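PDB 4Z6M: homoprotocatechuate 2,3-dioxygenase from Brevibacterium fuscum, which catalyses the iron(II)-dependent extradiol cleavage of the aromatic ring of homoprotocatechuate (3,4-dihydroxyphenylacetate), using dioxygen. Local coordinates for residues Y145-L150 with I225-D230; R117-L122 with L312-N317. The protein carries 1 engineered substitution. All coordinates share one frame; numbering follows the deposited sequence.

Contact 1 (Y145-L150 with I225-D230); sequences YSAGEL and IIQICD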
loop_
_atom_site.group_PDB
_atom_site.type_symbol
_atom_site.label_atom_id
_atom_site.label_comp_id
_atom_site.label_asym_id
_atom_site.label_seq_id
_atom_site.Cartn_x
_atom_site.Cartn_y
_atom_site.Cartn_z
ATOM N N TYR A 145 -5.858 15.420 -3.134
ATOM C CA TYR A 145 -5.521 14.329 -2.217
ATOM C C TYR A 145 -4.054 14.359 -1.818
ATOM O O TYR A 145 -3.149 14.341 -2.666
ATOM C CB TYR A 145 -5.843 13.008 -2.872
ATOM C CG TYR A 145 -5.809 11.763 -2.006
ATOM C CD1 TYR A 145 -6.900 11.423 -1.256
ATOM C CD2 TYR A 145 -4.743 10.868 -2.037
ATOM C CE1 TYR A 145 -6.931 10.264 -0.503
ATOM C CE2 TYR A 145 -4.776 9.712 -1.270
ATOM C CZ TYR A 145 -5.876 9.420 -0.518
ATOM O OH TYR A 145 -5.930 8.246 0.245
ATOM N N SER A 146 -3.851 14.375 -0.508
ATOM C CA SER A 146 -2.536 14.343 0.103
ATOM C C SER A 146 -2.037 12.908 0.277
ATOM O O SER A 146 -2.823 11.971 0.486
ATOM C CB SER A 146 -2.638 14.956 1.495
ATOM O OG SER A 146 -1.451 14.737 2.232
ATOM N N ALA A 147 -0.718 12.741 0.290
ATOM C CA ALA A 147 -0.154 11.441 0.616
ATOM C C ALA A 147 -0.517 10.979 2.040
ATOM O O ALA A 147 -0.454 9.781 2.339
ATOM C CB ALA A 147 1.356 11.481 0.409
ATOM N N GLY A 148 -0.889 11.926 2.904
ATOM C CA GLY A 148 -1.358 11.637 4.256
ATOM C C GLY A 148 -2.861 11.842 4.474
ATOM O O GLY A 148 -3.277 12.057 5.616
ATOM N N GLU A 149 -3.673 11.812 3.415
ATOM C CA GLU A 149 -5.056 12.334 3.491
ATOM C C GLU A 149 -5.916 11.744 4.598
ATOM O O GLU A 149 -6.063 10.521 4.717
ATOM C CB GLU A 149 -5.776 12.145 2.162
ATOM C CG GLU A 149 -7.101 12.879 2.061
ATOM C CD GLU A 149 -6.955 14.381 1.897
ATOM O OE1 GLU A 149 -5.942 14.839 1.342
ATOM O OE2 GLU A 149 -7.880 15.084 2.313
ATOM N N LEU A 150 -6.497 12.637 5.390
ATOM C CA LEU A 150 -7.500 12.276 6.370
ATOM C C LEU A 150 -8.866 12.256 5.731
ATOM O O LEU A 150 -9.353 13.259 5.225
ATOM C CB LEU A 150 -7.456 13.266 7.527
ATOM C CG LEU A 150 -6.072 13.451 8.168
ATOM C CD1 LEU A 150 -6.194 14.345 9.397
ATOM C CD2 LEU A 150 -5.445 12.126 8.562
ATOM N N ILE A 225 -0.808 6.782 6.931
ATOM C CA ILE A 225 -0.373 7.063 8.317
ATOM C C ILE A 225 1.150 7.128 8.389
ATOM O O ILE A 225 1.709 8.029 9.028
ATOM C CB ILE A 225 -0.976 6.039 9.283
ATOM C CG1 ILE A 225 -2.505 6.251 9.345
ATOM C CG2 ILE A 225 -0.331 6.146 10.664
ATOM C CD1 ILE A 225 -3.266 5.240 10.154
ATOM N N ILE A 226 1.827 6.195 7.723
ATOM C CA ILE A 226 3.281 6.250 7.632
ATOM C C ILE A 226 3.761 7.598 7.051
ATOM O O ILE A 226 4.719 8.200 7.550
ATOM C CB ILE A 226 3.837 5.083 6.787
ATOM C CG1 ILE A 226 3.418 3.734 7.390
ATOM C CG2 ILE A 226 5.349 5.174 6.686
ATOM C CD1 ILE A 226 3.684 3.617 8.872
ATOM N N GLN A 227 3.084 8.089 6.018
ATOM C CA GLN A 227 3.458 9.371 5.427
ATOM C C GLN A 227 3.362 10.523 6.415
ATOM O O GLN A 227 4.159 11.462 6.349
ATOM C CB GLN A 227 2.643 9.667 4.180
ATOM C CG GLN A 227 2.625 11.110 3.734
ATOM C CD GLN A 227 3.977 11.696 3.320
ATOM O OE1 GLN A 227 4.958 10.995 3.065
ATOM N NE2 GLN A 227 3.988 13.003 3.158
ATOM N N ILE A 228 2.358 10.507 7.280
ATOM C CA ILE A 228 2.236 11.595 8.252
ATOM C C ILE A 228 3.498 11.611 9.115
ATOM O O ILE A 228 4.062 12.680 9.397
ATOM C CB ILE A 228 0.956 11.464 9.094
ATOM C CG1 ILE A 228 -0.272 11.618 8.205
ATOM C CG2 ILE A 228 0.931 12.480 10.225
ATOM C CD1 ILE A 228 -1.590 11.235 8.832
ATOM N N CYS A 229 3.926 10.443 9.577
ATOM C CA CYS A 229 5.173 10.343 10.323
ATOM C C CYS A 229 6.365 10.860 9.541
ATOM O O CYS A 229 7.158 11.667 10.041
ATOM C CB CYS A 229 5.428 8.882 10.727
ATOM S SG CYS A 229 4.189 8.151 11.784
ATOM N N ASP A 230 6.457 10.421 8.283
ATOM C CA ASP A 230 7.569 10.823 7.441
ATOM C C ASP A 230 7.603 12.346 7.245
ATOM O O ASP A 230 8.683 12.954 7.278
ATOM C CB ASP A 230 7.485 10.129 6.092
ATOM C CG ASP A 230 7.773 8.633 6.153
ATOM O OD1 ASP A 230 8.539 8.186 7.027
ATOM O OD2 ASP A 230 7.289 7.931 5.226
#
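Gln227 lays its aliphatic part against Ala147, while Ile228, the next residue of the helix, reaches past Gly148 to Leu150. The Gln227 chain leaves helix 222-234 with CG anti to the backbone N (chi1 162°), which puts CG on the loop: Gln227 CG lies 3.6 Å from both Ala147 CB and Ala147 C. The bend at chi2 then turns the amide past the Ala147 methyl group, and Gln227 NE2 is hydrogen-bonded to the backbone O of Tyr142 of a second subunit. Ile228 uses its longer branch: its CD1 sits 3.7 Å from Gly148 O and 4.0 Å from Leu150 CD2, and the two apolar side chains meet roughly perpendicular, tip to tip. Ile268 of strand 265-270 touches both. With no side chain at Gly148, its CA comes within 5.4 Å of Ile228 CA.

No hydrogen bond joins the two segments. The loop has bonds of its own, within the type I turn from Ser146 to Glu149: Ser146 N donates almost straight (167°) to the anti lone pair of Glu149 OE1, and Glu149 OE2 is hydrogen-bonded to His42. Glu149 CB also lies over one face of the Tyr145 ring, toward its rim. Asn224, earlier in the same helix, donates to Ala147 O. The turn thus packs on the helix of a beta-alpha-beta-beta-beta module of the glyoxalase superfamily, made of strand 211-218, helix 222-234 and strands 244-247, 254-259 and 265-270, in which Ile225 and Ile228 seat the helix on Ile268 of the sheet.

Contact 2 (R117-L122 with L312-N317); sequences RVEDPL and LDLDGN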
loop_
_atom_site.group_PDB
_atom_site.type_symbol
_atom_site.label_atom_id
_atom_site.label_comp_id
_atom_site.label_asym_id
_atom_site.label_seq_id
_atom_site.Cartn_x
_atom_site.Cartn_y
_atom_site.Cartn_z
ATOM N N ARG A 117 -26.731 21.730 23.228
ATOM C CA ARG A 117 -25.548 21.398 23.996
ATOM C C ARG A 117 -25.925 21.106 25.423
ATOM O O ARG A 117 -26.874 21.703 25.969
ATOM C CB ARG A 117 -24.506 22.506 23.912
ATOM C CG ARG A 117 -23.852 22.535 22.539
ATOM C CD ARG A 117 -22.683 23.489 22.430
ATOM N NE ARG A 117 -22.143 23.431 21.075
ATOM C CZ ARG A 117 -21.009 24.001 20.675
ATOM N NH1 ARG A 117 -20.271 24.722 21.508
ATOM N NH2 ARG A 117 -20.606 23.845 19.413
ATOM N N VAL A 118 -25.191 20.162 26.014
ATOM C CA VAL A 118 -25.470 19.707 27.369
ATOM C C VAL A 118 -24.171 19.559 28.128
ATOM O O VAL A 118 -23.139 19.264 27.534
ATOM C CB VAL A 118 -26.266 18.401 27.394
ATOM C CG1 VAL A 118 -27.504 18.503 26.537
ATOM C CG2 VAL A 118 -25.434 17.229 26.935
ATOM N N GLU A 119 -24.219 19.801 29.438
ATOM C CA GLU A 119 -23.183 19.329 30.350
ATOM C C GLU A 119 -23.600 17.960 30.853
ATOM O O GLU A 119 -24.508 17.842 31.682
ATOM C CB GLU A 119 -23.012 20.296 31.530
ATOM C CG GLU A 119 -22.443 21.630 31.125
ATOM C CD GLU A 119 -22.466 22.685 32.231
ATOM O OE1 GLU A 119 -22.666 22.326 33.422
ATOM O OE2 GLU A 119 -22.286 23.884 31.889
ATOM N N ASP A 120 -22.978 16.917 30.309
ATOM C CA ASP A 120 -23.520 15.574 30.496
ATOM C C ASP A 120 -23.132 15.049 31.883
ATOM O O ASP A 120 -22.391 15.727 32.628
ATOM C CB ASP A 120 -23.150 14.651 29.329
ATOM C CG ASP A 120 -21.861 13.871 29.521
ATOM O OD1 ASP A 120 -20.979 14.191 30.354
ATOM O OD2 ASP A 120 -21.730 12.888 28.750
ATOM N N PRO A 121 -23.662 13.879 32.271
ATOM C CA PRO A 121 -23.405 13.379 33.639
ATOM C C PRO A 121 -21.934 13.124 34.002
ATOM O O PRO A 121 -21.593 13.011 35.196
ATOM C CB PRO A 121 -24.188 12.073 33.675
ATOM C CG PRO A 121 -25.265 12.240 32.671
ATOM C CD PRO A 121 -24.661 13.052 31.576
ATOM N N LEU A 122 -21.079 13.002 32.994
ATOM C CA LEU A 122 -19.642 12.857 33.199
ATOM C C LEU A 122 -18.883 14.163 33.080
ATOM O O LEU A 122 -17.650 14.178 33.122
ATOM C CB LEU A 122 -19.050 11.829 32.216
ATOM C CG LEU A 122 -19.717 10.448 32.201
ATOM C CD1 LEU A 122 -19.046 9.543 31.167
ATOM C CD2 LEU A 122 -19.714 9.813 33.590
ATOM N N LEU A 312 -14.586 22.324 28.578
ATOM C CA LEU A 312 -15.344 23.483 29.060
ATOM C C LEU A 312 -16.765 23.112 29.415
ATOM O O LEU A 312 -17.343 22.194 28.844
ATOM C CB LEU A 312 -15.379 24.590 28.009
ATOM C CG LEU A 312 -14.007 25.060 27.507
ATOM C CD1 LEU A 312 -14.154 26.220 26.539
ATOM C CD2 LEU A 312 -13.081 25.449 28.656
ATOM N N ASP A 313 -17.321 23.849 30.385
ATOM C CA ASP A 313 -18.747 23.851 30.616
ATOM C C ASP A 313 -19.443 24.826 29.648
ATOM O O ASP A 313 -18.793 25.426 28.772
ATOM C CB ASP A 313 -19.015 24.156 32.115
ATOM C CG ASP A 313 -18.691 25.589 32.525
ATOM O OD1 ASP A 313 -18.614 26.505 31.672
ATOM O OD2 ASP A 313 -18.478 25.798 33.753
ATOM N N LEU A 314 -20.760 24.974 29.770
ATOM C CA LEU A 314 -21.521 25.743 28.799
ATOM C C LEU A 314 -21.347 27.259 28.947
ATOM O O LEU A 314 -21.812 28.025 28.093
ATOM C CB LEU A 314 -22.998 25.362 28.869
ATOM C CG LEU A 314 -23.326 23.943 28.411
ATOM C CD1 LEU A 314 -24.829 23.723 28.432
ATOM C CD2 LEU A 314 -22.761 23.623 27.033
ATOM N N ASP A 315 -20.707 27.684 30.037
ATOM C CA ASP A 315 -20.315 29.090 30.237
ATOM C C ASP A 315 -18.884 29.397 29.780
ATOM O O ASP A 315 -18.413 30.532 29.895
ATOM C CB ASP A 315 -20.400 29.450 31.719
ATOM C CG ASP A 315 -21.775 29.293 32.272
ATOM O OD1 ASP A 315 -22.731 29.765 31.637
ATOM O OD2 ASP A 315 -21.897 28.677 33.349
ATOM N N GLY A 316 -18.186 28.388 29.280
ATOM C CA GLY A 316 -16.853 28.568 28.734
ATOM C C GLY A 316 -15.744 28.452 29.745
ATOM O O GLY A 316 -14.604 28.789 29.455
ATOM N N ASN A 317 -16.073 27.944 30.924
ATOM C CA ASN A 317 -15.084 27.748 31.972
ATOM C C ASN A 317 -14.650 26.294 32.064
ATOM O O ASN A 317 -15.413 25.373 31.772
ATOM C CB ASN A 317 -15.655 28.201 33.312
ATOM C CG ASN A 317 -16.095 29.663 33.288
ATOM O OD1 ASN A 317 -15.354 30.523 32.845
ATOM N ND2 ASN A 317 -17.322 29.922 33.685
#
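Glu119, the last residue of strand 115-119, meets the Asp313-Leu314 step of a tight loop: a type I turn, Asp313 to Gly316, combined with an Asx turn and closed by a G1 beta bulge. Asp313 comes first, its CB 3.3 Å from Glu119 OE2. Its side chain runs alongside that of Glu119 in the same direction, the carboxylate planes only 15° apart. With Glu119 OE2 and Asp313 OD1 4.5 Å apart, such a pairing of acids should be unfavourable alone, and Arg100, salt-bridged to both Glu119 OE2 and Asp315 OD1, probably offsets it. Holding CG of Asp313 between its own N and carbonyl carbon (chi1 70°) points the carboxylate into the turn.

Leu314 makes the one hydrogen bond across the contact: Leu314 N donates to Glu119 OE2 at 2.8 Å, nearly straight at 173°, meeting the oxygen on its anti side and somewhat out of the carboxylate plane. The two side chains run antiparallel alongside each other, with Leu314 CG 3.7 Å from Glu119 CG. The leucine branches then divide the strand between them: Leu314 CD2 rests 3.7 Å from Arg117 CB, while Leu314 CD1 lies over the backbone near Arg117 O. The extended arginine chain carries its guanidinium away to Glu127 and Glu22.

Asp315 N donates to Asp313 OD1 at 2.9 Å. Gly316 follows with a positive phi that suits glycine, its N hydrogen-bonded to Asp313 O. Asn317 O accepts from Asp313 N, which completes the bulge, and Asn317 N reaches Asp313 OD1 at 3.0 Å, from the opposite face of the carboxylate to Asp315 N.

Overall arrangement
Contact 1 and contact 2 lie on opposite sides of the chain's centre, their centres 34 Å apart and their nearest atoms about 20 Å apart. Along the chain, contact 1 is nested within the loop that contact 2 closes. Contact 2 ties a loop of the C-terminal part back to the first module, at strand 115-119, which lies next to the outermost strand 101-104 of the eight-stranded sheet. Contact 1 joins the linker before strand 152-160 to helix 222-234 on the nine-stranded sheet, whose strands carry the iron ligands His155, His214 and Glu267. It therefore fastens the linker to the iron-bearing module at a subunit interface, meeting two neighbouring subunits, whereas no other chain touches the segments of contact 2.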